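Local structure of dihydrodipicolinate reductase N-terminus domain-containing protein (Mycobacterium smegmatis, 6IAQ) at residues N83-D88 with P201-N206; S107-M110 with T116-E119; L111-W114 with L120-E123; T134-G139 with P315-A320. The protein is an NADP-dependent amine dehydrogenase that probably catalyses the asymmetric reductive amination of ketones. All coordinates share one frame; numbering follows the deposited sequence.

Contact 1 (N83-D88 with P201-N206); sequences NSYLTD and PTFGRN. With NAP (NADP nicotinamide-adenine-dinucleotide phosphate), chain F.
Y85 and F203 both carry CG anti to the carbonyl carbon (chi1 -49° and -64°), which swings each ring off its backbone and into the gap between the two segments, where the side chains cross at about a right angle. The tyrosine presents its CE1 side to the edge of the phenylalanine ring, in the plane of that ring, with Y85 CE1 3.7 Å from F203 CE1. The phenol oxygen comes closer still, Y85 OH lying 3.4 Å from F203 CE1, in the first turn of helix 203-215. P201 flanks the same tyrosine through its carbonyl, with P201 O 3.5 Å from Y85 CE1, and more loosely through its ring. A water ties the two partners together: it donates to P201 O at 2.8 Å and is hydrogen-bonded to Y85 OH at 2.7 Å. S84 CB lies over the centre of the Y85 ring, so one face of the tyrosine rests on its own neighbour. The hydroxyl of S84 passes F203 CZ at 4.1 Å and turns to the cofactor, where S84 OG accepts a hydrogen bond from NAP O3D at 2.7 Å; it is also bonded to the carboxylate of E108. The contact thus brings a cofactor-binding turn of the Rossmann domain against the C-terminal domain through the Y85 ring set at the edge of F203, the P201 carbonyl and one bridging water. S84 couples the ribose hydroxyl to E108, while the Y85 hydroxyl is linked to P201 O through a water.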
# COMPACT_ATOMS: atom_id res chain seq x y z
N ASN A 83 -23.70 -9.24 -9.51
CA ASN A 83 -23.03 -10.03 -10.58
C ASN A 83 -21.63 -9.46 -10.87
O ASN A 83 -21.23 -8.48 -10.19
CB ASN A 83 -23.91 -10.11 -11.83
CG ASN A 83 -24.37 -8.74 -12.29
OD1 ASN A 83 -23.65 -7.76 -12.10
ND2 ASN A 83 -25.57 -8.68 -12.86
N SER A 84 -20.92 -10.04 -11.86
CA SER A 84 -19.46 -9.88 -12.04
C SER A 84 -19.13 -9.14 -13.34
O SER A 84 -18.24 -8.28 -13.32
CB SER A 84 -18.79 -11.24 -12.03
OG SER A 84 -18.92 -11.86 -10.75
N TYR A 85 -19.77 -9.52 -14.45
CA TYR A 85 -19.36 -9.13 -15.82
C TYR A 85 -20.28 -8.01 -16.32
O TYR A 85 -21.47 -8.05 -16.05
CB TYR A 85 -19.33 -10.38 -16.70
CG TYR A 85 -18.58 -11.54 -16.09
CD1 TYR A 85 -17.22 -11.43 -15.81
CD2 TYR A 85 -19.22 -12.69 -15.69
CE1 TYR A 85 -16.52 -12.47 -15.22
CE2 TYR A 85 -18.54 -13.74 -15.09
CZ TYR A 85 -17.18 -13.62 -14.86
OH TYR A 85 -16.51 -14.64 -14.25
N LEU A 86 -19.70 -7.00 -16.97
CA LEU A 86 -20.41 -5.77 -17.44
C LEU A 86 -21.60 -6.15 -18.34
O LEU A 86 -22.64 -5.43 -18.34
CB LEU A 86 -19.43 -4.85 -18.16
CG LEU A 86 -19.69 -3.35 -18.01
CD1 LEU A 86 -20.12 -2.96 -16.61
CD2 LEU A 86 -18.49 -2.53 -18.44
N THR A 87 -21.46 -7.25 -19.08
CA THR A 87 -22.50 -7.84 -19.95
C THR A 87 -23.77 -8.06 -19.12
O THR A 87 -24.84 -7.81 -19.63
CB THR A 87 -21.89 -9.09 -20.62
OG1 THR A 87 -22.43 -9.14 -21.93
CG2 THR A 87 -22.12 -10.39 -19.88
N ASP A 88 -23.64 -8.45 -17.85
CA ASP A 88 -24.76 -8.58 -16.89
C ASP A 88 -24.95 -7.27 -16.13
O ASP A 88 -26.09 -6.77 -16.06
CB ASP A 88 -24.52 -9.78 -15.95
CG ASP A 88 -24.27 -11.06 -16.70
OD1 ASP A 88 -24.99 -11.30 -17.69
OD2 ASP A 88 -23.32 -11.80 -16.33
N PRO A 201 -14.34 -12.25 -19.55
CA PRO A 201 -12.94 -11.97 -19.22
C PRO A 201 -12.65 -12.50 -17.79
O PRO A 201 -13.53 -12.59 -16.95
CB PRO A 201 -12.82 -10.44 -19.30
CG PRO A 201 -14.25 -9.93 -19.01
CD PRO A 201 -15.16 -11.01 -19.59
N THR A 202 -11.41 -12.91 -17.57
CA THR A 202 -10.93 -13.38 -16.26
C THR A 202 -10.84 -12.18 -15.31
O THR A 202 -10.52 -11.06 -15.75
CB THR A 202 -9.60 -14.14 -16.38
OG1 THR A 202 -8.64 -13.22 -16.93
CG2 THR A 202 -9.75 -15.38 -17.25
N PHE A 203 -11.08 -12.42 -14.02
CA PHE A 203 -10.90 -11.39 -12.96
C PHE A 203 -9.49 -10.80 -13.06
O PHE A 203 -9.33 -9.56 -12.95
CB PHE A 203 -11.12 -12.00 -11.58
CG PHE A 203 -12.51 -12.50 -11.30
CD1 PHE A 203 -13.56 -12.35 -12.21
CD2 PHE A 203 -12.80 -13.08 -10.07
CE1 PHE A 203 -14.83 -12.80 -11.91
CE2 PHE A 203 -14.08 -13.51 -9.78
CZ PHE A 203 -15.09 -13.36 -10.69
N GLY A 204 -8.51 -11.66 -13.29
CA GLY A 204 -7.09 -11.28 -13.31
C GLY A 204 -6.76 -10.37 -14.48
O GLY A 204 -5.86 -9.54 -14.34
N ARG A 205 -7.47 -10.50 -15.60
CA ARG A 205 -7.23 -9.62 -16.77
C ARG A 205 -7.52 -8.17 -16.36
O ARG A 205 -6.75 -7.25 -16.70
CB ARG A 205 -8.06 -10.12 -17.95
CG ARG A 205 -8.09 -9.14 -19.12
CD ARG A 205 -6.72 -8.89 -19.71
NE ARG A 205 -6.85 -7.67 -20.48
CZ ARG A 205 -7.36 -7.61 -21.70
NH1 ARG A 205 -7.74 -8.72 -22.31
NH2 ARG A 205 -7.45 -6.45 -22.32
N ASN A 206 -8.62 -7.96 -15.64
CA ASN A 206 -8.98 -6.60 -15.20
C ASN A 206 -7.92 -6.12 -14.20
O ASN A 206 -7.56 -4.92 -14.26
CB ASN A 206 -10.42 -6.56 -14.71
CG ASN A 206 -11.37 -6.97 -15.81
OD1 ASN A 206 -11.94 -8.06 -15.75
ND2 ASN A 206 -11.48 -6.11 -16.84
PA NAP F . -24.98 -14.18 -3.99
O1A NAP F . -25.05 -14.56 -2.58
O2A NAP F . -25.42 -15.11 -5.15
O5B NAP F . -25.79 -12.77 -4.12
C5B NAP F . -26.21 -12.22 -5.37
C4B NAP F . -27.47 -11.41 -5.14
O4B NAP F . -27.91 -10.77 -6.33
C3B NAP F . -28.68 -12.22 -4.61
O3B NAP F . -29.14 -11.48 -3.45
C2B NAP F . -29.76 -12.14 -5.70
O2B NAP F . -31.10 -11.98 -5.19
C1B NAP F . -29.37 -10.83 -6.31
N9A NAP F . -29.80 -10.57 -7.68
C8A NAP F . -29.54 -11.26 -8.81
N7A NAP F . -30.06 -10.59 -9.84
C5A NAP F . -30.58 -9.44 -9.36
C6A NAP F . -31.27 -8.23 -9.90
N6A NAP F . -31.52 -8.11 -11.20
N1A NAP F . -31.64 -7.28 -9.05
C2A NAP F . -31.41 -7.33 -7.72
N3A NAP F . -30.79 -8.39 -7.14
C4A NAP F . -30.41 -9.43 -7.93
O3 NAP F . -23.45 -13.74 -4.42
PN NAP F . -22.40 -12.88 -3.48
O1N NAP F . -21.38 -13.75 -2.80
O2N NAP F . -23.13 -11.89 -2.64
O5D NAP F . -21.73 -12.21 -4.76
C5D NAP F . -22.34 -11.22 -5.61
C4D NAP F . -21.46 -10.73 -6.72
O4D NAP F . -20.33 -10.01 -6.11
C3D NAP F . -20.95 -11.86 -7.57
O3D NAP F . -20.96 -11.55 -8.95
C2D NAP F . -19.50 -12.03 -7.07
O2D NAP F . -18.71 -12.63 -8.10
C1D NAP F . -19.15 -10.57 -6.68
N1N NAP F . -18.06 -10.52 -5.68
C2N NAP F . -17.03 -9.73 -5.94
C3N NAP F . -15.96 -9.70 -5.05
C7N NAP F . -14.79 -8.77 -5.28
O7N NAP F . -13.82 -8.94 -4.53
N7N NAP F . -14.82 -7.81 -6.21
C4N NAP F . -16.01 -10.50 -3.91
C5N NAP F . -17.10 -11.31 -3.66
C6N NAP F . -18.12 -11.29 -4.58
P2B NAP F . -31.81 -13.08 -4.28
O1X NAP F . -31.11 -13.13 -2.95
O2X NAP F . -33.19 -12.49 -3.98
O3X NAP F . -31.72 -14.27 -5.23
O HOH W 1 -13.99 -14.81 -15.26

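Contact 2 (S107-M110 with T116-E119); sequences SEEM and TSPE. With NAP (NADP nicotinamide-adenine-dinucleotide phosphate), chain F; EDO (1,2-ethanediol), chain E.
The carboxylate of E109 is the flat group here, and T116 and S117 approach it from two directions around a single oxygen. T116 OG1 donates to E109 OE2 at 2.7 Å from the anti side, 18° out of the carboxylate plane. S117 OG donates to the same E109 OE2 over a short 2.5 Å from the syn side, 32° out of the plane. The glutamate reaches them with CG anti to its backbone N (chi1 -168°) and the rest of the chain extended, whereas T116 holds its OG1 between backbone N and carbonyl carbon. The E109 and T116 side chains run antiparallel alongside each other, so T116 OG1 also comes within 3.4 Å of E109 CG. Two hydroxyls on OE2, together with L86 N on OE1, should hold the carboxylate against rotation. E108, the residue before, turns away to the cofactor: its chain bends at chi2, and E108 OE2 accepts from NAP O2D at 2.8 Å and from O1 of an ethanediol molecule, probably left from crystallisation, at 2.8 Å. One residue therefore serves the cofactor site and its neighbour the start of a helix. Through E109 the loop after strand 102-105 is bonded to T116 and to S117, the N-cap of helix 118-130; N206 of helix 203-215 donates to T116 OG1, and L86 of helix 86-98 packs on M110 and S117.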
# COMPACT_ATOMS: atom_id res chain seq x y z
N SER A 107 -18.76 -5.90 -8.80
CA SER A 107 -18.54 -6.49 -10.14
C SER A 107 -17.03 -6.53 -10.45
O SER A 107 -16.44 -5.47 -10.57
CB SER A 107 -19.33 -5.78 -11.21
OG SER A 107 -20.72 -6.00 -11.02
N GLU A 108 -16.45 -7.72 -10.62
CA GLU A 108 -14.98 -7.90 -10.76
C GLU A 108 -14.52 -7.20 -12.04
O GLU A 108 -13.44 -6.61 -12.04
CB GLU A 108 -14.59 -9.39 -10.73
CG GLU A 108 -14.75 -10.03 -9.35
CD GLU A 108 -16.09 -10.67 -9.06
OE1 GLU A 108 -17.08 -10.30 -9.75
OE2 GLU A 108 -16.15 -11.50 -8.12
N GLU A 109 -15.31 -7.26 -13.11
CA GLU A 109 -14.91 -6.62 -14.39
C GLU A 109 -14.92 -5.09 -14.22
O GLU A 109 -14.08 -4.42 -14.86
CB GLU A 109 -15.78 -7.12 -15.55
CG GLU A 109 -15.19 -6.71 -16.87
CD GLU A 109 -16.02 -7.02 -18.11
OE1 GLU A 109 -17.06 -7.70 -17.97
OE2 GLU A 109 -15.60 -6.58 -19.19
N MET A 110 -15.77 -4.55 -13.35
CA MET A 110 -15.86 -3.08 -13.16
C MET A 110 -14.60 -2.56 -12.44
O MET A 110 -14.44 -1.35 -12.37
CB MET A 110 -17.11 -2.69 -12.36
CG MET A 110 -18.34 -2.46 -13.23
SD MET A 110 -18.13 -1.01 -14.33
CE MET A 110 -18.18 0.32 -13.15
N THR A 116 -11.71 -4.58 -21.48
CA THR A 116 -12.48 -5.83 -21.70
C THR A 116 -13.88 -5.50 -22.24
O THR A 116 -14.41 -6.31 -22.95
CB THR A 116 -12.51 -6.71 -20.43
OG1 THR A 116 -12.96 -5.90 -19.34
CG2 THR A 116 -11.16 -7.32 -20.13
N SER A 117 -14.47 -4.35 -21.88
CA SER A 117 -15.85 -3.95 -22.26
C SER A 117 -15.87 -2.47 -22.65
O SER A 117 -16.45 -1.62 -21.96
CB SER A 117 -16.81 -4.24 -21.13
OG SER A 117 -17.08 -5.63 -21.03
N PRO A 118 -15.15 -2.11 -23.74
CA PRO A 118 -14.94 -0.70 -24.07
C PRO A 118 -16.25 0.05 -24.42
O PRO A 118 -16.40 1.19 -23.97
CB PRO A 118 -13.99 -0.74 -25.28
CG PRO A 118 -14.13 -2.14 -25.86
CD PRO A 118 -14.56 -3.04 -24.72
N GLU A 119 -17.18 -0.59 -25.14
CA GLU A 119 -18.45 0.04 -25.60
C GLU A 119 -19.35 0.31 -24.38
O GLU A 119 -19.80 1.48 -24.20
CB GLU A 119 -19.16 -0.83 -26.63
PA NAP F . -24.98 -14.18 -3.99
O1A NAP F . -25.05 -14.56 -2.58
O2A NAP F . -25.42 -15.11 -5.15
O5B NAP F . -25.79 -12.77 -4.12
C5B NAP F . -26.21 -12.22 -5.37
C4B NAP F . -27.47 -11.41 -5.14
O4B NAP F . -27.91 -10.77 -6.33
C3B NAP F . -28.68 -12.22 -4.61
O3B NAP F . -29.14 -11.48 -3.45
C2B NAP F . -29.76 -12.14 -5.70
O2B NAP F . -31.10 -11.98 -5.19
C1B NAP F . -29.37 -10.83 -6.31
N9A NAP F . -29.80 -10.57 -7.68
C8A NAP F . -29.54 -11.26 -8.81
N7A NAP F . -30.06 -10.59 -9.84
C5A NAP F . -30.58 -9.44 -9.36
C6A NAP F . -31.27 -8.23 -9.90
N6A NAP F . -31.52 -8.11 -11.20
N1A NAP F . -31.64 -7.28 -9.05
C2A NAP F . -31.41 -7.33 -7.72
N3A NAP F . -30.79 -8.39 -7.14
C4A NAP F . -30.41 -9.43 -7.93
O3 NAP F . -23.45 -13.74 -4.42
PN NAP F . -22.40 -12.88 -3.48
O1N NAP F . -21.38 -13.75 -2.80
O2N NAP F . -23.13 -11.89 -2.64
O5D NAP F . -21.73 -12.21 -4.76
C5D NAP F . -22.34 -11.22 -5.61
C4D NAP F . -21.46 -10.73 -6.72
O4D NAP F . -20.33 -10.01 -6.11
C3D NAP F . -20.95 -11.86 -7.57
O3D NAP F . -20.96 -11.55 -8.95
C2D NAP F . -19.50 -12.03 -7.07
O2D NAP F . -18.71 -12.63 -8.10
C1D NAP F . -19.15 -10.57 -6.68
N1N NAP F . -18.06 -10.52 -5.68
C2N NAP F . -17.03 -9.73 -5.94
C3N NAP F . -15.96 -9.70 -5.05
C7N NAP F . -14.79 -8.77 -5.28
O7N NAP F . -13.82 -8.94 -4.53
N7N NAP F . -14.82 -7.81 -6.21
C4N NAP F . -16.01 -10.50 -3.91
C5N NAP F . -17.10 -11.31 -3.66
C6N NAP F . -18.12 -11.29 -4.58
P2B NAP F . -31.81 -13.08 -4.28
O1X NAP F . -31.11 -13.13 -2.95
O2X NAP F . -33.19 -12.49 -3.98
O3X NAP F . -31.72 -14.27 -5.23
C1 EDO E . -13.58 -12.96 -5.73
O1 EDO E . -13.84 -11.99 -6.70
C2 EDO E . -12.38 -12.58 -4.94
O2 EDO E . -12.71 -11.73 -3.84

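Contact 3 (L111-W114 with L120-E123); sequences LYPW and LSAE
In the loop that leads from strand 102-105 to helix 118-130, P113 and W114 fold back on S121 in the first turn of that helix, a local closure of a beta-alpha connection in the Rossmann domain. The CA atoms of W114 and S121 are 5.7 Å apart, close enough for one serine to serve both residues. Its hydroxyl settles beside the proline: S121 OG is 3.3 Å from P113 CB and 3.4 Å from P113 CG, and the carbonyl atom P113 O stands 3.2 Å away from S121 OG. The hydrogen bond of this hydroxyl, however, is made with S117 O, at the N-cap of the helix. With OG anti to the carbonyl carbon (chi1 -65°), the serine side chain lies beside its own backbone N and can reach that carbonyl. The indole comes from another side: W114 CE3 is 3.8 Å from S121 CB, so the six-membered ring passes obliquely by the serine methylene. The same indole also lies over Y112, with W114 CD1 3.6 Å above one face of the phenol ring and offset toward its rim. L86 of helix 86-98 packs on both P113 and S121, and T326 touches W114. The contact joining loop to helix is therefore mainly van der Waals in character: no hydrogen bond joins the two segments, and the P113 carbonyl, its ring carbons and the indole pack round a serine whose hydroxyl bonds to the N-cap residue of its own helix.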
# COMPACT_ATOMS: atom_id res chain seq x y z
N LEU A 111 -13.73 -3.44 -11.93
CA LEU A 111 -12.46 -2.98 -11.29
C LEU A 111 -11.72 -2.08 -12.27
O LEU A 111 -11.21 -0.98 -11.84
CB LEU A 111 -11.60 -4.20 -10.90
CG LEU A 111 -10.28 -3.85 -10.22
CD1 LEU A 111 -10.51 -3.37 -8.80
CD2 LEU A 111 -9.35 -5.07 -10.26
N TYR A 112 -11.66 -2.51 -13.53
CA TYR A 112 -11.02 -1.76 -14.63
C TYR A 112 -11.59 -2.28 -15.95
O TYR A 112 -11.03 -3.20 -16.54
CB TYR A 112 -9.50 -1.87 -14.56
CG TYR A 112 -8.81 -0.76 -15.32
CD1 TYR A 112 -8.53 0.47 -14.71
CD2 TYR A 112 -8.51 -0.91 -16.66
CE1 TYR A 112 -7.95 1.50 -15.43
CE2 TYR A 112 -7.92 0.11 -17.39
CZ TYR A 112 -7.65 1.31 -16.78
OH TYR A 112 -7.08 2.32 -17.49
N PRO A 113 -12.76 -1.75 -16.39
CA PRO A 113 -13.49 -2.35 -17.51
C PRO A 113 -13.19 -1.81 -18.91
O PRO A 113 -13.70 -2.38 -19.86
CB PRO A 113 -14.92 -2.00 -17.11
CG PRO A 113 -14.80 -0.60 -16.55
CD PRO A 113 -13.50 -0.64 -15.77
N TRP A 114 -12.36 -0.76 -19.01
CA TRP A 114 -12.17 0.02 -20.26
C TRP A 114 -11.71 -0.89 -21.41
O TRP A 114 -12.16 -0.66 -22.56
CB TRP A 114 -11.17 1.15 -20.02
CG TRP A 114 -11.58 2.11 -18.95
CD1 TRP A 114 -11.05 2.17 -17.70
CD2 TRP A 114 -12.59 3.13 -19.02
NE1 TRP A 114 -11.68 3.16 -16.98
CE2 TRP A 114 -12.60 3.79 -17.77
CE3 TRP A 114 -13.46 3.58 -20.01
CZ2 TRP A 114 -13.46 4.85 -17.48
CZ3 TRP A 114 -14.30 4.64 -19.73
CH2 TRP A 114 -14.32 5.27 -18.47
N LEU A 120 -19.56 -0.71 -23.54
CA LEU A 120 -20.40 -0.62 -22.32
C LEU A 120 -19.76 0.38 -21.36
O LEU A 120 -20.51 1.14 -20.71
CB LEU A 120 -20.58 -2.01 -21.70
CG LEU A 120 -21.33 -3.02 -22.57
CD1 LEU A 120 -21.30 -4.43 -21.96
CD2 LEU A 120 -22.76 -2.57 -22.81
N SER A 121 -18.42 0.41 -21.27
CA SER A 121 -17.70 1.38 -20.41
C SER A 121 -17.98 2.82 -20.89
O SER A 121 -18.36 3.68 -20.05
CB SER A 121 -16.22 1.05 -20.32
OG SER A 121 -16.01 -0.21 -19.65
N ALA A 122 -17.79 3.08 -22.18
CA ALA A 122 -18.01 4.44 -22.76
C ALA A 122 -19.46 4.90 -22.51
O ALA A 122 -19.68 6.06 -22.06
CB ALA A 122 -17.67 4.44 -24.22
N GLU A 123 -20.41 4.00 -22.75
CA GLU A 123 -21.87 4.24 -22.60
C GLU A 123 -22.14 4.68 -21.16
O GLU A 123 -22.78 5.76 -20.92
CB GLU A 123 -22.62 2.92 -22.86
CG GLU A 123 -23.88 2.93 -23.70
CD GLU A 123 -24.67 1.63 -23.49
OE1 GLU A 123 -24.36 0.62 -24.19
OE2 GLU A 123 -25.54 1.61 -22.58

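Contact 4 (T134-G139 with P315-A320); sequences TLTGTG and PDVIAA. With NAP (NADP nicotinamide-adenine-dinucleotide phosphate), chain F.
V317 sets the geometry, its two methyls reaching different threonines of strand 134-137. With CG1 anti to the backbone N (chi1 166°), that methyl meets T134, and V317 CG1 lies 3.8 Å from T134 CG2; the two side chains cross obliquely. CG2 runs the other way to T136, where the valine and threonine side chains overlap flank to flank, pointing in opposing senses, and V317 CG2 comes 3.5 Å from T136 CB. Helix 314-319 thereby lays its end over the strand. The backbone of the helix end and of the residue after it closes on T134 as well: V317 O is 3.3 Å from T134 CB, and A320 O lies 3.2 Å from T134 OG1. A320 adds its methyl at 4.0 Å, from A320 CB to T134 CG2. Both threonine hydroxyls have their hydrogen bonds elsewhere, T134 with P321 O and T136 with V325 O. Farther along the strand's exit the cofactor is near, T138 O standing 3.3 Å from NAP N7N, and G139 adopts a positive phi (122°) beside that amide. What meets the helix is mainly methyl and methine, while the buried hydroxyls pair with carbonyls of the chain that follows it. The interface is thus apolar across the helix and polar toward the residues flanking edge strand 323-324, P321 and V325.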
# COMPACT_ATOMS: atom_id res chain seq x y z
N THR A 134 -21.20 9.03 -9.87
CA THR A 134 -19.94 8.23 -9.95
C THR A 134 -20.27 6.73 -9.91
O THR A 134 -21.08 6.34 -9.04
CB THR A 134 -18.97 8.62 -8.83
OG1 THR A 134 -18.72 10.04 -8.91
CG2 THR A 134 -17.68 7.81 -8.91
N LEU A 135 -19.69 5.95 -10.81
CA LEU A 135 -19.73 4.46 -10.78
C LEU A 135 -18.31 3.93 -10.53
O LEU A 135 -17.37 4.34 -11.26
CB LEU A 135 -20.26 3.89 -12.10
CG LEU A 135 -21.53 4.52 -12.67
CD1 LEU A 135 -21.85 3.88 -14.01
CD2 LEU A 135 -22.72 4.40 -11.74
N THR A 136 -18.15 3.05 -9.54
CA THR A 136 -16.81 2.50 -9.14
C THR A 136 -16.93 1.01 -8.83
O THR A 136 -17.73 0.66 -7.95
CB THR A 136 -16.25 3.26 -7.94
OG1 THR A 136 -16.04 4.63 -8.32
CG2 THR A 136 -14.96 2.65 -7.43
N GLY A 137 -16.18 0.18 -9.54
CA GLY A 137 -15.92 -1.22 -9.17
C GLY A 137 -14.86 -1.33 -8.11
O GLY A 137 -13.74 -0.80 -8.32
N THR A 138 -15.17 -2.01 -7.00
CA THR A 138 -14.23 -2.25 -5.89
C THR A 138 -14.47 -3.67 -5.36
O THR A 138 -15.03 -4.50 -6.10
CB THR A 138 -14.32 -1.13 -4.86
OG1 THR A 138 -13.43 -1.37 -3.77
CG2 THR A 138 -15.72 -0.97 -4.32
N GLY A 139 -14.04 -3.91 -4.12
CA GLY A 139 -14.03 -5.24 -3.50
C GLY A 139 -12.63 -5.63 -3.07
O GLY A 139 -11.77 -4.69 -2.83
N PRO A 315 -17.56 7.03 0.92
CA PRO A 315 -17.31 8.48 0.94
C PRO A 315 -16.47 8.95 -0.26
O PRO A 315 -16.72 10.05 -0.75
CB PRO A 315 -16.56 8.75 2.25
CG PRO A 315 -16.92 7.56 3.13
CD PRO A 315 -17.17 6.40 2.18
N ASP A 316 -15.51 8.12 -0.70
CA ASP A 316 -14.62 8.44 -1.84
C ASP A 316 -15.47 8.54 -3.09
O ASP A 316 -15.25 9.47 -3.85
CB ASP A 316 -13.51 7.41 -2.02
CG ASP A 316 -12.56 7.29 -0.83
OD1 ASP A 316 -12.54 8.26 -0.01
OD2 ASP A 316 -11.88 6.24 -0.74
N VAL A 317 -16.42 7.61 -3.27
CA VAL A 317 -17.19 7.49 -4.54
C VAL A 317 -18.19 8.65 -4.57
O VAL A 317 -18.33 9.28 -5.62
CB VAL A 317 -17.83 6.09 -4.68
CG1 VAL A 317 -18.88 6.04 -5.77
CG2 VAL A 317 -16.75 5.04 -4.95
N ILE A 318 -18.80 9.00 -3.44
CA ILE A 318 -19.72 10.18 -3.38
C ILE A 318 -18.93 11.45 -3.74
O ILE A 318 -19.39 12.19 -4.62
CB ILE A 318 -20.44 10.29 -2.03
CG1 ILE A 318 -21.42 9.11 -1.86
CG2 ILE A 318 -21.15 11.64 -1.94
CD1 ILE A 318 -21.90 8.92 -0.45
N ALA A 319 -17.76 11.65 -3.13
CA ALA A 319 -16.91 12.85 -3.32
C ALA A 319 -16.22 12.89 -4.69
O ALA A 319 -15.74 13.96 -5.06
CB ALA A 319 -15.89 12.91 -2.20
N ALA A 320 -16.16 11.79 -5.44
CA ALA A 320 -15.34 11.68 -6.68
C ALA A 320 -16.03 12.39 -7.84
O ALA A 320 -17.23 12.60 -7.80
CB ALA A 320 -15.10 10.24 -7.05
PA NAP F . -24.98 -14.18 -3.99
O1A NAP F . -25.05 -14.56 -2.58
O2A NAP F . -25.42 -15.11 -5.15
O5B NAP F . -25.79 -12.77 -4.12
C5B NAP F . -26.21 -12.22 -5.37
C4B NAP F . -27.47 -11.41 -5.14
O4B NAP F . -27.91 -10.77 -6.33
C3B NAP F . -28.68 -12.22 -4.61
O3B NAP F . -29.14 -11.48 -3.45
C2B NAP F . -29.76 -12.14 -5.70
O2B NAP F . -31.10 -11.98 -5.19
C1B NAP F . -29.37 -10.83 -6.31
N9A NAP F . -29.80 -10.57 -7.68
C8A NAP F . -29.54 -11.26 -8.81
N7A NAP F . -30.06 -10.59 -9.84
C5A NAP F . -30.58 -9.44 -9.36
C6A NAP F . -31.27 -8.23 -9.90
N6A NAP F . -31.52 -8.11 -11.20
N1A NAP F . -31.64 -7.28 -9.05
C2A NAP F . -31.41 -7.33 -7.72
N3A NAP F . -30.79 -8.39 -7.14
C4A NAP F . -30.41 -9.43 -7.93
O3 NAP F . -23.45 -13.74 -4.42
PN NAP F . -22.40 -12.88 -3.48
O1N NAP F . -21.38 -13.75 -2.80
O2N NAP F . -23.13 -11.89 -2.64
O5D NAP F . -21.73 -12.21 -4.76
C5D NAP F . -22.34 -11.22 -5.61
C4D NAP F . -21.46 -10.73 -6.72
O4D NAP F . -20.33 -10.01 -6.11
C3D NAP F . -20.95 -11.86 -7.57
O3D NAP F . -20.96 -11.55 -8.95
C2D NAP F . -19.50 -12.03 -7.07
O2D NAP F . -18.71 -12.63 -8.10
C1D NAP F . -19.15 -10.57 -6.68
N1N NAP F . -18.06 -10.52 -5.68
C2N NAP F . -17.03 -9.73 -5.94
C3N NAP F . -15.96 -9.70 -5.05
C7N NAP F . -14.79 -8.77 -5.28
O7N NAP F . -13.82 -8.94 -4.53
N7N NAP F . -14.82 -7.81 -6.21
C4N NAP F . -16.01 -10.50 -3.91
C5N NAP F . -17.10 -11.31 -3.66
C6N NAP F . -18.12 -11.29 -4.58
P2B NAP F . -31.81 -13.08 -4.28
O1X NAP F . -31.11 -13.13 -2.95
O2X NAP F . -33.19 -12.49 -3.98
O3X NAP F . -31.72 -14.27 -5.23

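Overall arrangement
Contacts 2 and 3 follow one another in the loop ahead of helix 118-130, their centres about 5 Å apart, and both are nested inside the long chain loop that contact 1 closes. Contact 1, about 6 Å from contact 2 between centres, links the turn before helix 86-98 to helix 203-215 of the C-terminal half. Contact 4 comes next in the chain with strand 134-137 but is completed only by helix 314-319; its centre lies about 16 Å from that of contact 2, and M110 packs on G137 between them. Contacts 1, 2 and 4 all reach the NADP, so the loops leaving the parallel Rossmann sheet meet the cofactor, and C-terminal segments pack against these elements.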